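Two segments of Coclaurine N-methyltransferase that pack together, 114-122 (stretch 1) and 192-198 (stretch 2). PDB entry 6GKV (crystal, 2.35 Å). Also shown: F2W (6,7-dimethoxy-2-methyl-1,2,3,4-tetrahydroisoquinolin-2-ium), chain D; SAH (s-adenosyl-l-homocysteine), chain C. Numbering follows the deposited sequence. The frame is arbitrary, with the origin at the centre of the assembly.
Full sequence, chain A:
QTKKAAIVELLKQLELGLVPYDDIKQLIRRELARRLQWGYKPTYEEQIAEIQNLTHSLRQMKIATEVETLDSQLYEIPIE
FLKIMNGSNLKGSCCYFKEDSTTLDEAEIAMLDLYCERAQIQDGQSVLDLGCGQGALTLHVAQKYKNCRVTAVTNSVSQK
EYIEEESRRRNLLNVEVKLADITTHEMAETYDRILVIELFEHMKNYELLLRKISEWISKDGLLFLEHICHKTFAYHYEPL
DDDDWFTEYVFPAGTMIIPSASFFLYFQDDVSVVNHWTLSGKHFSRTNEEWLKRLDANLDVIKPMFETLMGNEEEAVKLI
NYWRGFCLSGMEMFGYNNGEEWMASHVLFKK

Stretch 1 114-122: LYCERAQIQ
Stretch 2, residues 192-198: DRILVIE

The contact is pinned at one end by an arginine that reads the C-terminal end of a helix closed by a Schellman motif: Arg193 NE donates a 2.8 Å hydrogen bond to Ala119 O, a carbonyl approached near the guanidinium plane. Carbonyls in the last turn of a helix often lack an amide partner further along the chain, and an arginine NE-H can serve as one. Gln120 breaks the helix with positive phi (57/46), and the Schellman turn closes with Ile121 N to Cys116 O at 3.0 Å and a weak Gln120 N to Glu117 O bond at 3.1 Å. Gln120 O also lies 3.0 Å from Arg193 NE. Arg193 lies between wells at chi1 (-96°) and chi2 (141°), then extends at chi3 (t) and turns at chi4 (83°); its NH1 makes a weak 3.2 Å bond to Asp192 O.

Residues 193-197 of stretch 2 form a strand; the chain turns a corner at Asp192 and Glu198 leaves with phi/psi 62/60. The strand's alternation sends Arg193, Leu195 and Ile197 toward stretch 1. The nearest CA pair is Ile121 CA to Arg193 CA, 7.2 Å. Moving up the strand means moving back along stretch 1: Leu195 (m, t) puts CD2 3.6 Å from Ala119 CB, and Ile197 (m, m) lays CD1 over one face of the Tyr115 ring (chi1 m, chi2 -30°), 3.9 Å from its centroid, a CH-pi contact. Beyond it, Ile197 O accepts from SAH N at 3.0 Å, and Glu198 OE1 from F2W NAH at 2.8 Å.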

# COMPACT_ATOMS: atom_id res chain seq x y z
N LEU A 114 -5.32 -22.78 -5.24
CA LEU A 114 -4.54 -21.54 -5.24
C LEU A 114 -4.08 -21.13 -3.83
O LEU A 114 -3.00 -20.58 -3.66
CB LEU A 114 -5.35 -20.42 -5.91
CG LEU A 114 -4.65 -19.07 -6.09
CD1 LEU A 114 -3.27 -19.21 -6.76
CD2 LEU A 114 -5.55 -18.09 -6.84
N TYR A 115 -4.90 -21.41 -2.82
CA TYR A 115 -4.52 -21.14 -1.43
C TYR A 115 -3.31 -21.98 -1.03
O TYR A 115 -2.41 -21.49 -0.36
CB TYR A 115 -5.67 -21.46 -0.48
CG TYR A 115 -6.89 -20.58 -0.59
CD1 TYR A 115 -6.79 -19.26 -0.99
CD2 TYR A 115 -8.16 -21.07 -0.24
CE1 TYR A 115 -7.92 -18.45 -1.03
CE2 TYR A 115 -9.29 -20.28 -0.31
CZ TYR A 115 -9.16 -18.97 -0.73
OH TYR A 115 -10.29 -18.18 -0.81
N CYS A 116 -3.32 -23.25 -1.42
CA CYS A 116 -2.25 -24.17 -1.08
C CYS A 116 -0.97 -23.79 -1.76
O CYS A 116 0.11 -23.94 -1.20
CB CYS A 116 -2.62 -25.60 -1.45
SG CYS A 116 -4.14 -26.13 -0.69
N GLU A 117 -1.10 -23.30 -2.98
CA GLU A 117 0.02 -22.81 -3.76
C GLU A 117 0.63 -21.59 -3.07
O GLU A 117 1.82 -21.57 -2.76
CB GLU A 117 -0.44 -22.47 -5.18
CG GLU A 117 0.61 -22.00 -6.17
CD GLU A 117 0.02 -21.80 -7.56
OE1 GLU A 117 -0.96 -22.52 -7.90
OE2 GLU A 117 0.50 -20.92 -8.31
N ARG A 118 -0.21 -20.59 -2.81
CA ARG A 118 0.28 -19.31 -2.32
C ARG A 118 0.72 -19.35 -0.84
O ARG A 118 1.59 -18.60 -0.41
CB ARG A 118 -0.78 -18.22 -2.55
CG ARG A 118 -1.00 -17.95 -4.03
CD ARG A 118 -1.78 -16.66 -4.28
NE ARG A 118 -1.72 -16.30 -5.69
CZ ARG A 118 -2.49 -15.40 -6.28
NH1 ARG A 118 -3.41 -14.74 -5.59
NH2 ARG A 118 -2.33 -15.14 -7.57
N ALA A 119 0.12 -20.25 -0.07
CA ALA A 119 0.54 -20.45 1.31
C ALA A 119 1.66 -21.49 1.38
O ALA A 119 2.27 -21.69 2.43
CB ALA A 119 -0.63 -20.86 2.18
N GLN A 120 1.92 -22.15 0.24
CA GLN A 120 3.00 -23.12 0.09
C GLN A 120 2.88 -24.26 1.09
O GLN A 120 3.86 -24.63 1.75
CB GLN A 120 4.38 -22.46 0.21
CG GLN A 120 4.73 -21.50 -0.92
CD GLN A 120 5.84 -20.56 -0.53
OE1 GLN A 120 6.39 -20.66 0.56
NE2 GLN A 120 6.18 -19.62 -1.41
N ILE A 121 1.66 -24.77 1.23
CA ILE A 121 1.42 -25.96 2.03
C ILE A 121 2.26 -27.08 1.42
O ILE A 121 2.46 -27.12 0.20
CB ILE A 121 -0.08 -26.34 2.08
N GLN A 122 2.76 -27.96 2.27
CA GLN A 122 3.58 -29.09 1.85
C GLN A 122 3.27 -30.28 2.73
O GLN A 122 2.95 -30.10 3.90
CB GLN A 122 5.07 -28.75 1.93
CG GLN A 122 5.59 -27.94 0.76
CD GLN A 122 7.10 -27.82 0.78
OE1 GLN A 122 7.70 -27.60 1.84
NE2 GLN A 122 7.73 -27.99 -0.38
N ASP A 192 2.59 -24.54 11.47
CA ASP A 192 3.47 -24.16 10.35
C ASP A 192 2.77 -23.24 9.38
O ASP A 192 3.40 -22.44 8.68
CB ASP A 192 3.95 -25.38 9.57
CG ASP A 192 4.76 -26.34 10.41
OD1 ASP A 192 5.51 -25.89 11.31
OD2 ASP A 192 4.64 -27.56 10.15
N ARG A 193 1.45 -23.38 9.29
CA ARG A 193 0.71 -22.55 8.37
C ARG A 193 -0.66 -22.24 8.92
O ARG A 193 -1.41 -23.13 9.33
CB ARG A 193 0.64 -23.21 6.99
CG ARG A 193 1.74 -22.67 6.06
CD ARG A 193 2.35 -23.74 5.20
NE ARG A 193 3.47 -23.26 4.39
CZ ARG A 193 4.72 -23.13 4.82
NH1 ARG A 193 5.04 -23.42 6.07
NH2 ARG A 193 5.65 -22.71 3.98
N ILE A 194 -0.93 -20.94 8.98
CA ILE A 194 -2.20 -20.44 9.42
C ILE A 194 -2.90 -19.81 8.24
O ILE A 194 -2.37 -18.91 7.60
CB ILE A 194 -2.05 -19.42 10.54
CG1 ILE A 194 -1.28 -20.05 11.70
CG2 ILE A 194 -3.44 -18.91 10.98
CD1 ILE A 194 -0.89 -19.05 12.76
N LEU A 195 -4.09 -20.30 7.97
CA LEU A 195 -4.87 -19.83 6.85
C LEU A 195 -6.07 -19.07 7.36
O LEU A 195 -6.81 -19.57 8.20
CB LEU A 195 -5.31 -21.01 6.00
CG LEU A 195 -4.15 -21.89 5.54
CD1 LEU A 195 -4.67 -23.18 4.96
CD2 LEU A 195 -3.36 -21.14 4.50
N VAL A 196 -6.26 -17.86 6.85
CA VAL A 196 -7.38 -17.02 7.26
C VAL A 196 -8.16 -16.54 6.05
O VAL A 196 -7.75 -15.57 5.39
CB VAL A 196 -6.90 -15.80 8.08
CG1 VAL A 196 -8.12 -15.04 8.63
CG2 VAL A 196 -6.00 -16.24 9.22
N ILE A 197 -9.29 -17.18 5.76
CA ILE A 197 -10.07 -16.83 4.58
C ILE A 197 -11.32 -16.01 4.91
O ILE A 197 -12.34 -16.55 5.32
CB ILE A 197 -10.48 -18.08 3.78
CG1 ILE A 197 -9.27 -18.98 3.59
CG2 ILE A 197 -11.10 -17.69 2.41
CD1 ILE A 197 -8.09 -18.28 2.94
N GLU A 198 -11.20 -14.70 4.74
CA GLU A 198 -12.32 -13.76 4.86
C GLU A 198 -12.89 -13.78 6.26
O GLU A 198 -14.06 -14.08 6.45
CB GLU A 198 -13.39 -14.06 3.80
CG GLU A 198 -12.89 -13.79 2.38
CD GLU A 198 -13.96 -13.93 1.31
OE1 GLU A 198 -15.17 -13.86 1.63
OE2 GLU A 198 -13.58 -14.13 0.13
CAM F2W D . -22.05 -10.98 -0.83
OAK F2W D . -21.25 -9.87 -0.40
CAB F2W D . -20.30 -10.28 0.50
CAA F2W D . -20.14 -11.62 0.89
CAF F2W D . -19.15 -11.92 1.82
CAJ F2W D . -18.89 -13.22 2.23
CAI F2W D . -18.18 -13.41 3.61
NAH F2W D . -16.92 -12.68 3.48
CAO F2W D . -16.42 -12.66 4.87
CAG F2W D . -17.45 -11.33 3.27
CAE F2W D . -18.31 -10.95 2.29
CAD F2W D . -18.49 -9.62 1.93
CAC F2W D . -19.46 -9.30 1.00
OAL F2W D . -19.73 -8.02 0.57
CAN F2W D . -18.90 -6.94 1.04
N SAH C . -13.53 -19.30 5.88
CA SAH C . -14.78 -19.91 5.48
CB SAH C . -15.96 -19.01 5.80
CG SAH C . -15.70 -17.51 5.70
SD SAH C . -17.11 -16.56 6.34
C SAH C . -14.80 -20.24 3.99
O SAH C . -13.95 -19.71 3.27
OXT SAH C . -15.63 -21.02 3.50
C5' SAH C . -16.27 -16.13 7.89
C4' SAH C . -16.01 -17.31 8.82
O4' SAH C . -15.40 -16.87 10.02
C3' SAH C . -17.29 -18.03 9.23
O3' SAH C . -17.02 -19.41 9.32
C2' SAH C . -17.59 -17.55 10.63
O2' SAH C . -18.21 -18.59 11.35
C1' SAH C . -16.19 -17.22 11.15
N9 SAH C . -16.18 -16.15 12.17
C8 SAH C . -16.74 -14.89 12.11
N7 SAH C . -16.49 -14.24 13.27
C5 SAH C . -15.78 -15.07 14.09
C6 SAH C . -15.27 -14.94 15.38
N6 SAH C . -15.44 -13.81 16.08
N1 SAH C . -14.58 -15.99 15.95
C2 SAH C . -14.40 -17.17 15.25
N3 SAH C . -14.91 -17.30 13.97
C4 SAH C . -15.58 -16.27 13.40